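PDB 5UR2: bifunctional protein PutA from Bdellovibrio bacteriovorus, which probably oxidises proline to glutamate in two steps, through a flavin-dependent proline dehydrogenase and an NAD-dependent L-glutamate gamma-semialdehyde dehydrogenase. Local coordinates for residues A559-D571 with G676-Q688. Residues are numbered along the deposited sequence; the frame is centred on the assembly and turned at random.
Sequences ALVDKLADIMTRD and GLMKMIQEAGFPQ
Leu564 and Ala684 interlock where two helices of the aldehyde dehydrogenase part pack, apolar along the middle and closed by a salt bridge at one flank. The axes of 559-570 and 676-684 approach to 8.9 Å and run at 126° between their N-to-C directions, and 684 Å² is buried. The packing is knobs-into-holes in both directions: Leu564 sits among Leu677, Met680, Ile681 and Ala684, while Ala684 in turn sits among Leu560, Lys563, Leu564 and Ile567. The CA atoms of Leu564 and Ala684 come to 5.3 Å, the nearest pair across the two segments, consistent with the small alanine side chain at this point. Leu564 CD1 rests on Met680 CB at 3.7 Å, the two side chains crossing at about a right angle. The Met680 chain, bent at its last torsion (chi3 -71°), brings CE to 3.6 Å from Met568 CG, while Ile567 CG2 lies against Met680 CG and SD.

Helix 671-684 links strands 661-665 and 691-693, parallel neighbours in one sheet, as in the Rossmann-type NAD-binding domain of aldehyde dehydrogenases; helix 554-570 packs on it, and helix 646-657 touches Leu564, Met568 and Leu677. A Schellman motif at Gly685, with positive phi, ends helix 671-684 and turns the chain into Phe686. Leu560 CB lies over one face of the Phe686 ring, 4.0 Å from its centroid and 23° off the normal, a CH-pi contact, while Val561 CG2 meets its edge.

At the solvent-exposed flank, Arg570 grips Glu683 end-on: NH1 to OE2 and NH2 to OE1 are both 2.9 Å, and the guanidinium and carboxylate planes are nearly coplanar. Side-on, Arg570 NE and NH2 hold Asp571, so two carboxylates hold the guanidinium at its edge and probably fix its rotation, while its positive charge would ease the repulsion between them.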
loop_
_atom_site.group_PDB
_atom_site.type_symbol
_atom_site.label_atom_id
_atom_site.label_comp_id
_atom_site.label_asym_id
_atom_site.label_seq_id
_atom_site.Cartn_x
_atom_site.Cartn_y
_atom_site.Cartn_z
ATOM N N ALA B 559 14.746 -7.997 -13.227
ATOM C CA ALA B 559 15.942 -7.707 -14.018
ATOM C C ALA B 559 15.704 -7.959 -15.511
ATOM O O ALA B 559 16.246 -7.246 -16.364
ATOM C CB ALA B 559 17.123 -8.540 -13.506
ATOM N N LEU B 560 14.910 -8.981 -15.847
ATOM C CA LEU B 560 14.554 -9.208 -17.249
ATOM C C LEU B 560 13.746 -8.039 -17.797
ATOM O O LEU B 560 13.978 -7.588 -18.928
ATOM C CB LEU B 560 13.774 -10.521 -17.393
ATOM C CG LEU B 560 14.668 -11.773 -17.373
ATOM C CD1 LEU B 560 13.877 -13.073 -17.381
ATOM C CD2 LEU B 560 15.601 -11.749 -18.581
ATOM N N VAL B 561 12.824 -7.508 -16.987
ATOM C CA VAL B 561 12.017 -6.363 -17.393
ATOM C C VAL B 561 12.875 -5.102 -17.521
ATOM O O VAL B 561 12.650 -4.263 -18.411
ATOM C CB VAL B 561 10.854 -6.185 -16.410
ATOM C CG1 VAL B 561 10.115 -4.863 -16.691
ATOM C CG2 VAL B 561 9.928 -7.362 -16.558
ATOM N N ASP B 562 13.860 -4.938 -16.633
ATOM C CA ASP B 562 14.799 -3.824 -16.773
ATOM C C ASP B 562 15.604 -3.939 -18.060
ATOM O O ASP B 562 15.854 -2.934 -18.733
ATOM C CB ASP B 562 15.739 -3.747 -15.568
ATOM C CG ASP B 562 15.151 -2.944 -14.414
ATOM O OD1 ASP B 562 14.436 -1.941 -14.663
ATOM O OD2 ASP B 562 15.440 -3.300 -13.258
ATOM N N LYS B 563 16.036 -5.155 -18.411
ATOM C CA LYS B 563 16.806 -5.313 -19.634
ATOM C C LYS B 563 15.956 -4.969 -20.846
ATOM O O LYS B 563 16.438 -4.319 -21.780
ATOM C CB LYS B 563 17.359 -6.737 -19.751
ATOM C CG LYS B 563 18.447 -6.881 -20.827
ATOM C CD LYS B 563 19.053 -8.292 -20.855
ATOM C CE LYS B 563 20.094 -8.449 -21.977
ATOM N NZ LYS B 563 20.482 -9.879 -22.179
ATOM N N LEU B 564 14.671 -5.350 -20.822
ATOM C CA LEU B 564 13.756 -4.958 -21.892
ATOM C C LEU B 564 13.722 -3.437 -22.052
ATOM O O LEU B 564 13.822 -2.919 -23.169
ATOM C CB LEU B 564 12.357 -5.509 -21.610
ATOM C CG LEU B 564 11.258 -5.064 -22.579
ATOM C CD1 LEU B 564 11.634 -5.467 -23.987
ATOM C CD2 LEU B 564 9.867 -5.610 -22.190
ATOM N N ALA B 565 13.619 -2.706 -20.937
ATOM C CA ALA B 565 13.639 -1.245 -20.981
ATOM C C ALA B 565 14.942 -0.710 -21.566
ATOM O O ALA B 565 14.933 0.276 -22.318
ATOM C CB ALA B 565 13.434 -0.674 -19.573
ATOM N N ASP B 566 16.075 -1.341 -21.235
ATOM C CA ASP B 566 17.347 -0.898 -21.791
ATOM C C ASP B 566 17.400 -1.123 -23.288
ATOM O O ASP B 566 17.896 -0.269 -24.026
ATOM C CB ASP B 566 18.510 -1.630 -21.129
ATOM C CG ASP B 566 18.627 -1.312 -19.651
ATOM O OD1 ASP B 566 18.167 -0.240 -19.220
ATOM O OD2 ASP B 566 19.151 -2.153 -18.922
ATOM N N ILE B 567 16.876 -2.259 -23.753
ATOM C CA ILE B 567 16.853 -2.520 -25.187
ATOM C C ILE B 567 15.954 -1.511 -25.892
ATOM O O ILE B 567 16.322 -0.961 -26.938
ATOM C CB ILE B 567 16.427 -3.972 -25.440
ATOM C CG1 ILE B 567 17.559 -4.911 -25.015
ATOM C CG2 ILE B 567 15.971 -4.175 -26.891
ATOM C CD1 ILE B 567 17.115 -6.347 -24.837
ATOM N N MET B 568 14.786 -1.214 -25.306
ATOM C CA MET B 568 13.931 -0.163 -25.851
ATOM C C MET B 568 14.679 1.166 -25.922
ATOM O O MET B 568 14.549 1.909 -26.904
ATOM C CB MET B 568 12.674 0.014 -25.007
ATOM C CG MET B 568 11.617 -1.078 -25.104
ATOM S SD MET B 568 10.312 -0.707 -23.867
ATOM C CE MET B 568 9.147 -2.031 -24.235
ATOM N N THR B 569 15.459 1.484 -24.882
ATOM C CA THR B 569 16.221 2.729 -24.885
ATOM C C THR B 569 17.247 2.745 -26.019
ATOM O O THR B 569 17.394 3.748 -26.724
ATOM C CB THR B 569 16.891 2.915 -23.522
ATOM O OG1 THR B 569 15.900 2.876 -22.487
ATOM C CG2 THR B 569 17.665 4.235 -23.451
ATOM N N ARG B 570 17.948 1.628 -26.223
ATOM C CA ARG B 570 18.929 1.540 -27.299
ATOM C C ARG B 570 18.272 1.677 -28.674
ATOM O O ARG B 570 18.835 2.304 -29.579
ATOM C CB ARG B 570 19.673 0.211 -27.184
ATOM C CG ARG B 570 20.720 -0.045 -28.268
ATOM C CD ARG B 570 21.046 -1.548 -28.301
ATOM N NE ARG B 570 19.973 -2.325 -28.934
ATOM C CZ ARG B 570 19.809 -3.638 -28.783
ATOM N NH1 ARG B 570 20.632 -4.321 -27.999
ATOM N NH2 ARG B 570 18.831 -4.271 -29.416
ATOM N N ASP B 571 17.096 1.077 -28.870
ATOM C CA ASP B 571 16.487 1.054 -30.195
ATOM C C ASP B 571 15.446 2.162 -30.379
ATOM O O ASP B 571 14.566 2.052 -31.240
ATOM C CB ASP B 571 15.890 -0.326 -30.464
ATOM C CG ASP B 571 16.977 -1.406 -30.621
ATOM O OD1 ASP B 571 18.156 -1.033 -30.659
ATOM O OD2 ASP B 571 16.671 -2.617 -30.700
ATOM N N GLY B 676 8.036 -5.970 -33.096
ATOM C CA GLY B 676 9.238 -5.407 -32.509
ATOM C C GLY B 676 9.325 -5.658 -31.014
ATOM O O GLY B 676 10.398 -5.976 -30.495
ATOM N N LEU B 677 8.192 -5.550 -30.301
ATOM C CA LEU B 677 8.205 -5.835 -28.865
ATOM C C LEU B 677 8.605 -7.278 -28.590
ATOM O O LEU B 677 9.414 -7.545 -27.690
ATOM C CB LEU B 677 6.842 -5.528 -28.229
ATOM C CG LEU B 677 6.714 -5.890 -26.737
ATOM C CD1 LEU B 677 7.644 -5.070 -25.831
ATOM C CD2 LEU B 677 5.272 -5.753 -26.241
ATOM N N MET B 678 8.053 -8.223 -29.356
ATOM C CA MET B 678 8.370 -9.632 -29.125
ATOM C C MET B 678 9.855 -9.916 -29.358
ATOM O O MET B 678 10.475 -10.686 -28.611
ATOM C CB MET B 678 7.500 -10.514 -30.029
ATOM C CG MET B 678 7.653 -12.009 -29.758
ATOM S SD MET B 678 7.226 -12.430 -28.079
ATOM C CE MET B 678 7.992 -14.041 -27.915
ATOM N N LYS B 679 10.447 -9.296 -30.381
ATOM C CA LYS B 679 11.865 -9.512 -30.669
ATOM C C LYS B 679 12.740 -8.995 -29.534
ATOM O O LYS B 679 13.788 -9.582 -29.222
ATOM C CB LYS B 679 12.232 -8.833 -31.995
ATOM C CG LYS B 679 11.709 -9.604 -33.207
ATOM C CD LYS B 679 12.213 -11.049 -33.146
ATOM C CE LYS B 679 11.437 -11.994 -34.046
ATOM N NZ LYS B 679 11.687 -13.427 -33.656
ATOM N N MET B 680 12.342 -7.872 -28.929
ATOM C CA MET B 680 13.078 -7.336 -27.796
ATOM C C MET B 680 12.884 -8.214 -26.567
ATOM O O MET B 680 13.829 -8.440 -25.801
ATOM C CB MET B 680 12.636 -5.894 -27.509
ATOM C CG MET B 680 12.856 -4.915 -28.659
ATOM S SD MET B 680 12.572 -3.181 -28.220
ATOM C CE MET B 680 10.794 -3.088 -28.034
ATOM N N ILE B 681 11.674 -8.745 -26.389
ATOM C CA ILE B 681 11.423 -9.675 -25.295
ATOM C C ILE B 681 12.320 -10.892 -25.429
ATOM O O ILE B 681 12.981 -11.302 -24.467
ATOM C CB ILE B 681 9.926 -10.056 -25.253
ATOM C CG1 ILE B 681 9.106 -8.936 -24.589
ATOM C CG2 ILE B 681 9.696 -11.390 -24.558
ATOM C CD1 ILE B 681 7.637 -9.044 -24.848
ATOM N N GLN B 682 12.426 -11.438 -26.642
ATOM C CA GLN B 682 13.332 -12.560 -26.861
ATOM C C GLN B 682 14.776 -12.151 -26.610
ATOM O O GLN B 682 15.533 -12.899 -25.983
ATOM C CB GLN B 682 13.175 -13.110 -28.282
ATOM C CG GLN B 682 11.808 -13.774 -28.537
ATOM C CD GLN B 682 11.695 -14.364 -29.944
ATOM O OE1 GLN B 682 11.379 -13.667 -30.899
ATOM N NE2 GLN B 682 11.927 -15.658 -30.061
ATOM N N GLU B 683 15.172 -10.958 -27.070
ATOM C CA GLU B 683 16.555 -10.534 -26.863
ATOM C C GLU B 683 16.849 -10.289 -25.382
ATOM O O GLU B 683 17.945 -10.595 -24.898
ATOM C CB GLU B 683 16.864 -9.283 -27.689
ATOM C CG GLU B 683 18.328 -8.908 -27.599
ATOM C CD GLU B 683 18.668 -7.565 -28.229
ATOM O OE1 GLU B 683 17.828 -6.997 -28.961
ATOM O OE2 GLU B 683 19.783 -7.072 -27.963
ATOM N N ALA B 684 15.872 -9.769 -24.640
ATOM C CA ALA B 684 16.082 -9.534 -23.215
ATOM C C ALA B 684 16.324 -10.843 -22.462
ATOM O O ALA B 684 16.952 -10.837 -21.396
ATOM C CB ALA B 684 14.883 -8.792 -22.632
ATOM N N GLY B 685 15.827 -11.957 -22.988
ATOM C CA GLY B 685 16.090 -13.272 -22.455
ATOM C C GLY B 685 14.942 -13.948 -21.716
ATOM O O GLY B 685 15.203 -14.846 -20.907
ATOM N N PHE B 686 13.697 -13.555 -21.965
ATOM C CA PHE B 686 12.584 -14.234 -21.326
ATOM C C PHE B 686 12.536 -15.683 -21.807
ATOM O O PHE B 686 12.571 -15.927 -23.018
ATOM C CB PHE B 686 11.272 -13.503 -21.625
ATOM C CG PHE B 686 11.110 -12.225 -20.844
ATOM C CD1 PHE B 686 11.695 -11.052 -21.287
ATOM C CD2 PHE B 686 10.369 -12.193 -19.671
ATOM C CE1 PHE B 686 11.551 -9.874 -20.570
ATOM C CE2 PHE B 686 10.225 -11.026 -18.957
ATOM C CZ PHE B 686 10.823 -9.861 -19.404
ATOM N N PRO B 687 12.450 -16.662 -20.902
ATOM C CA PRO B 687 12.468 -18.070 -21.316
ATOM C C PRO B 687 11.302 -18.401 -22.234
ATOM O O PRO B 687 10.245 -17.760 -22.207
ATOM C CB PRO B 687 12.338 -18.842 -19.987
ATOM C CG PRO B 687 12.688 -17.896 -18.932
ATOM C CD PRO B 687 12.295 -16.516 -19.447
ATOM N N GLN B 688 11.497 -19.447 -23.031
ATOM C CA GLN B 688 10.478 -19.846 -23.986
ATOM C C GLN B 688 9.147 -20.095 -23.280
ATOM O O GLN B 688 9.088 -20.732 -22.222
ATOM C CB GLN B 688 10.917 -21.103 -24.731
ATOM C CG GLN B 688 11.088 -22.298 -23.846
ATOM C CD GLN B 688 11.357 -23.562 -24.631
ATOM O OE1 GLN B 688 12.134 -23.558 -25.586
ATOM N NE2 GLN B 688 10.691 -24.647 -24.252
#